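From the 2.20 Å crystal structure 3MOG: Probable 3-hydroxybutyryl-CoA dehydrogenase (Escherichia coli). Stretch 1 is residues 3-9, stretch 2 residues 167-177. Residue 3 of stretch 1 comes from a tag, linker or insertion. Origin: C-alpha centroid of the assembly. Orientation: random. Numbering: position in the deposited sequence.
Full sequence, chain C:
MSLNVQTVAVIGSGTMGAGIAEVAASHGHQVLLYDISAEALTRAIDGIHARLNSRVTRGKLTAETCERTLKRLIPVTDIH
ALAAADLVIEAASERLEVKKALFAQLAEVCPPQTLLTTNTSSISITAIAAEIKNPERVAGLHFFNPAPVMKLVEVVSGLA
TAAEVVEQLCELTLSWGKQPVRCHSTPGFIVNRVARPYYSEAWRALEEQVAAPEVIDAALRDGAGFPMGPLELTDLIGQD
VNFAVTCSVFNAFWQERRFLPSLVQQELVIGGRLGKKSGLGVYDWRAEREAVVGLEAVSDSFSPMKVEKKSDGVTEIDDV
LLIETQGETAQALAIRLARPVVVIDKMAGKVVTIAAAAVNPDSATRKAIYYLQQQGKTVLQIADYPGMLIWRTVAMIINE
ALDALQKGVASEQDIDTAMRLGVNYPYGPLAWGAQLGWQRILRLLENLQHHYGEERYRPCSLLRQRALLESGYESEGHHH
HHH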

# COMPACT_ATOMS: atom_id res chain seq x y z
N LEU C 3 16.37 -38.48 -20.38
CA LEU C 3 15.99 -38.70 -18.96
C LEU C 3 16.49 -40.05 -18.44
O LEU C 3 16.19 -41.10 -19.01
CB LEU C 3 14.47 -38.60 -18.77
CG LEU C 3 13.85 -38.84 -17.38
CD1 LEU C 3 14.03 -37.63 -16.45
CD2 LEU C 3 12.37 -39.20 -17.50
N ASN C 4 17.25 -40.00 -17.35
CA ASN C 4 17.67 -41.20 -16.64
C ASN C 4 17.67 -41.00 -15.12
O ASN C 4 18.71 -41.07 -14.47
CB ASN C 4 19.05 -41.66 -17.12
CG ASN C 4 18.97 -42.60 -18.32
OD1 ASN C 4 18.17 -43.53 -18.34
ND2 ASN C 4 19.82 -42.36 -19.31
N VAL C 5 16.48 -40.74 -14.56
CA VAL C 5 16.32 -40.65 -13.11
C VAL C 5 16.03 -42.04 -12.60
O VAL C 5 15.03 -42.66 -12.97
CB VAL C 5 15.21 -39.66 -12.68
CG1 VAL C 5 14.90 -39.79 -11.19
CG2 VAL C 5 15.61 -38.23 -13.00
N GLN C 6 16.93 -42.53 -11.75
CA GLN C 6 16.77 -43.83 -11.13
C GLN C 6 16.53 -43.66 -9.63
O GLN C 6 15.39 -43.76 -9.18
CB GLN C 6 18.01 -44.70 -11.40
CG GLN C 6 17.73 -46.19 -11.47
CD GLN C 6 16.84 -46.56 -12.66
OE1 GLN C 6 17.27 -46.50 -13.81
NE2 GLN C 6 15.60 -46.94 -12.37
N THR C 7 17.58 -43.39 -8.88
CA THR C 7 17.48 -43.28 -7.43
C THR C 7 17.03 -41.88 -7.05
O THR C 7 17.66 -40.88 -7.41
CB THR C 7 18.82 -43.64 -6.75
OG1 THR C 7 19.23 -44.93 -7.18
CG2 THR C 7 18.70 -43.64 -5.22
N VAL C 8 15.93 -41.82 -6.30
CA VAL C 8 15.37 -40.57 -5.83
C VAL C 8 15.62 -40.44 -4.32
O VAL C 8 15.41 -41.39 -3.57
CB VAL C 8 13.84 -40.49 -6.11
CG1 VAL C 8 13.24 -39.19 -5.58
CG2 VAL C 8 13.57 -40.65 -7.61
N ALA C 9 16.10 -39.27 -3.90
CA ALA C 9 16.23 -38.95 -2.49
C ALA C 9 15.14 -37.99 -2.09
O ALA C 9 14.90 -37.00 -2.76
CB ALA C 9 17.59 -38.33 -2.21
N GLU C 167 12.00 -30.02 -18.43
CA GLU C 167 11.49 -31.09 -19.29
C GLU C 167 11.66 -32.45 -18.64
O GLU C 167 10.75 -33.29 -18.70
CB GLU C 167 12.23 -31.11 -20.63
CG GLU C 167 11.97 -29.93 -21.55
CD GLU C 167 10.52 -29.79 -21.96
OE1 GLU C 167 9.85 -30.81 -22.24
OE2 GLU C 167 10.05 -28.63 -22.01
N GLN C 168 12.83 -32.67 -18.03
CA GLN C 168 13.12 -33.88 -17.28
C GLN C 168 12.12 -34.06 -16.14
O GLN C 168 11.50 -35.12 -16.01
CB GLN C 168 14.56 -33.85 -16.73
CG GLN C 168 15.65 -34.21 -17.74
CD GLN C 168 17.04 -34.22 -17.12
OE1 GLN C 168 17.88 -33.37 -17.43
NE2 GLN C 168 17.29 -35.18 -16.23
N LEU C 169 11.93 -33.00 -15.35
CA LEU C 169 10.98 -33.04 -14.22
C LEU C 169 9.53 -33.25 -14.64
O LEU C 169 8.82 -34.01 -13.98
CB LEU C 169 11.12 -31.80 -13.32
CG LEU C 169 12.48 -31.73 -12.63
CD1 LEU C 169 12.58 -30.47 -11.77
CD2 LEU C 169 12.74 -33.00 -11.80
N CYS C 170 9.12 -32.61 -15.74
CA CYS C 170 7.77 -32.83 -16.31
C CYS C 170 7.57 -34.27 -16.76
O CYS C 170 6.57 -34.90 -16.40
CB CYS C 170 7.48 -31.86 -17.47
SG CYS C 170 7.24 -30.13 -16.97
N GLU C 171 8.52 -34.78 -17.55
CA GLU C 171 8.47 -36.16 -18.03
C GLU C 171 8.43 -37.16 -16.88
O GLU C 171 7.65 -38.12 -16.91
CB GLU C 171 9.65 -36.48 -18.94
CG GLU C 171 9.50 -37.82 -19.66
CD GLU C 171 10.50 -38.05 -20.76
OE1 GLU C 171 11.70 -37.77 -20.56
OE2 GLU C 171 10.08 -38.54 -21.84
N LEU C 172 9.23 -36.91 -15.84
CA LEU C 172 9.28 -37.81 -14.70
C LEU C 172 7.96 -37.85 -13.90
O LEU C 172 7.48 -38.94 -13.56
CB LEU C 172 10.48 -37.45 -13.81
CG LEU C 172 10.66 -38.25 -12.52
CD1 LEU C 172 11.14 -39.67 -12.79
CD2 LEU C 172 11.63 -37.53 -11.64
N THR C 173 7.37 -36.68 -13.62
CA THR C 173 6.08 -36.64 -12.91
C THR C 173 4.93 -37.18 -13.75
O THR C 173 3.99 -37.78 -13.21
CB THR C 173 5.73 -35.24 -12.36
OG1 THR C 173 5.74 -34.28 -13.42
CG2 THR C 173 6.74 -34.81 -11.29
N LEU C 174 4.99 -36.96 -15.06
CA LEU C 174 4.09 -37.66 -16.00
C LEU C 174 4.20 -39.16 -15.72
O LEU C 174 3.21 -39.80 -15.40
CB LEU C 174 4.40 -37.33 -17.47
CG LEU C 174 3.78 -36.06 -18.08
CD1 LEU C 174 4.30 -35.77 -19.49
CD2 LEU C 174 2.25 -36.12 -18.09
N SER C 175 5.42 -39.68 -15.74
CA SER C 175 5.65 -41.10 -15.44
C SER C 175 5.19 -41.55 -14.04
O SER C 175 4.97 -42.74 -13.83
CB SER C 175 7.10 -41.49 -15.72
OG SER C 175 7.97 -41.11 -14.67
N TRP C 176 5.03 -40.61 -13.10
CA TRP C 176 4.45 -40.93 -11.77
C TRP C 176 2.93 -40.79 -11.72
O TRP C 176 2.31 -40.83 -10.64
CB TRP C 176 5.10 -40.11 -10.65
CG TRP C 176 6.58 -40.36 -10.47
CD1 TRP C 176 7.33 -41.33 -11.07
CD2 TRP C 176 7.49 -39.63 -9.62
NE1 TRP C 176 8.64 -41.23 -10.68
CE2 TRP C 176 8.77 -40.21 -9.78
CE3 TRP C 176 7.35 -38.53 -8.75
CZ2 TRP C 176 9.91 -39.73 -9.10
CZ3 TRP C 176 8.47 -38.07 -8.07
CH2 TRP C 176 9.74 -38.66 -8.25
N GLY C 177 2.32 -40.65 -12.90
CA GLY C 177 0.87 -40.52 -13.02
C GLY C 177 0.36 -39.16 -12.54
O GLY C 177 -0.81 -39.02 -12.18

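The contact is mostly apolar, and no hydrogen bond crosses it. At its centre, Val5 CG1 lies 4.0 Å from Leu172 CD2. Both residues point their CA-to-CB bonds toward the other stretch. Leu172 is buried, with chi1 in t and chi2 in p. Its branched end fits against the short, branched side chain of Val5, and neither leaves a polar group in the contact.

A second apolar pair forms further along both stretches. Val8, in a strand, places CG2 4.1 Å from CZ2 of Trp176. The methyl group sits at the edge of the indole, near the ring plane, so this is an edge contact and not a stack. Both residues are buried. The ring of Trp176 reaches across to Val8, and its broad apolar surface suits a buried site.

Leu3 carries the contact toward the solvent. It comes from an expression tag, yet it has the largest area covered by the other stretch, 110 Å² of a summed 352 Å². Its CD1 is 4.4 Å from Leu172 CB and 3.8 Å from Gln168 CB. The same CD1 lies 3.6 Å from Gln168 O. Gln168 O accepts a hydrogen bond from Leu172 N at 2.9 Å within the helix.

At the polar edge, the CA-to-CB bond of Gln168 points sideways, and the side chain lies along Leu3, with NE2 4.1 Å from Leu3 CD1. Glu171 points toward stretch 1, and its OE1 comes 3.4 Å from Leu3 CB. This is packing against carbon only. Glu171 is exposed, which suits a carboxylate.

Asn4 and Gln6 point away from the helix and are exposed. Their polar groups stay out of the contact, while Leu3 and Val5 face it in alternation with them.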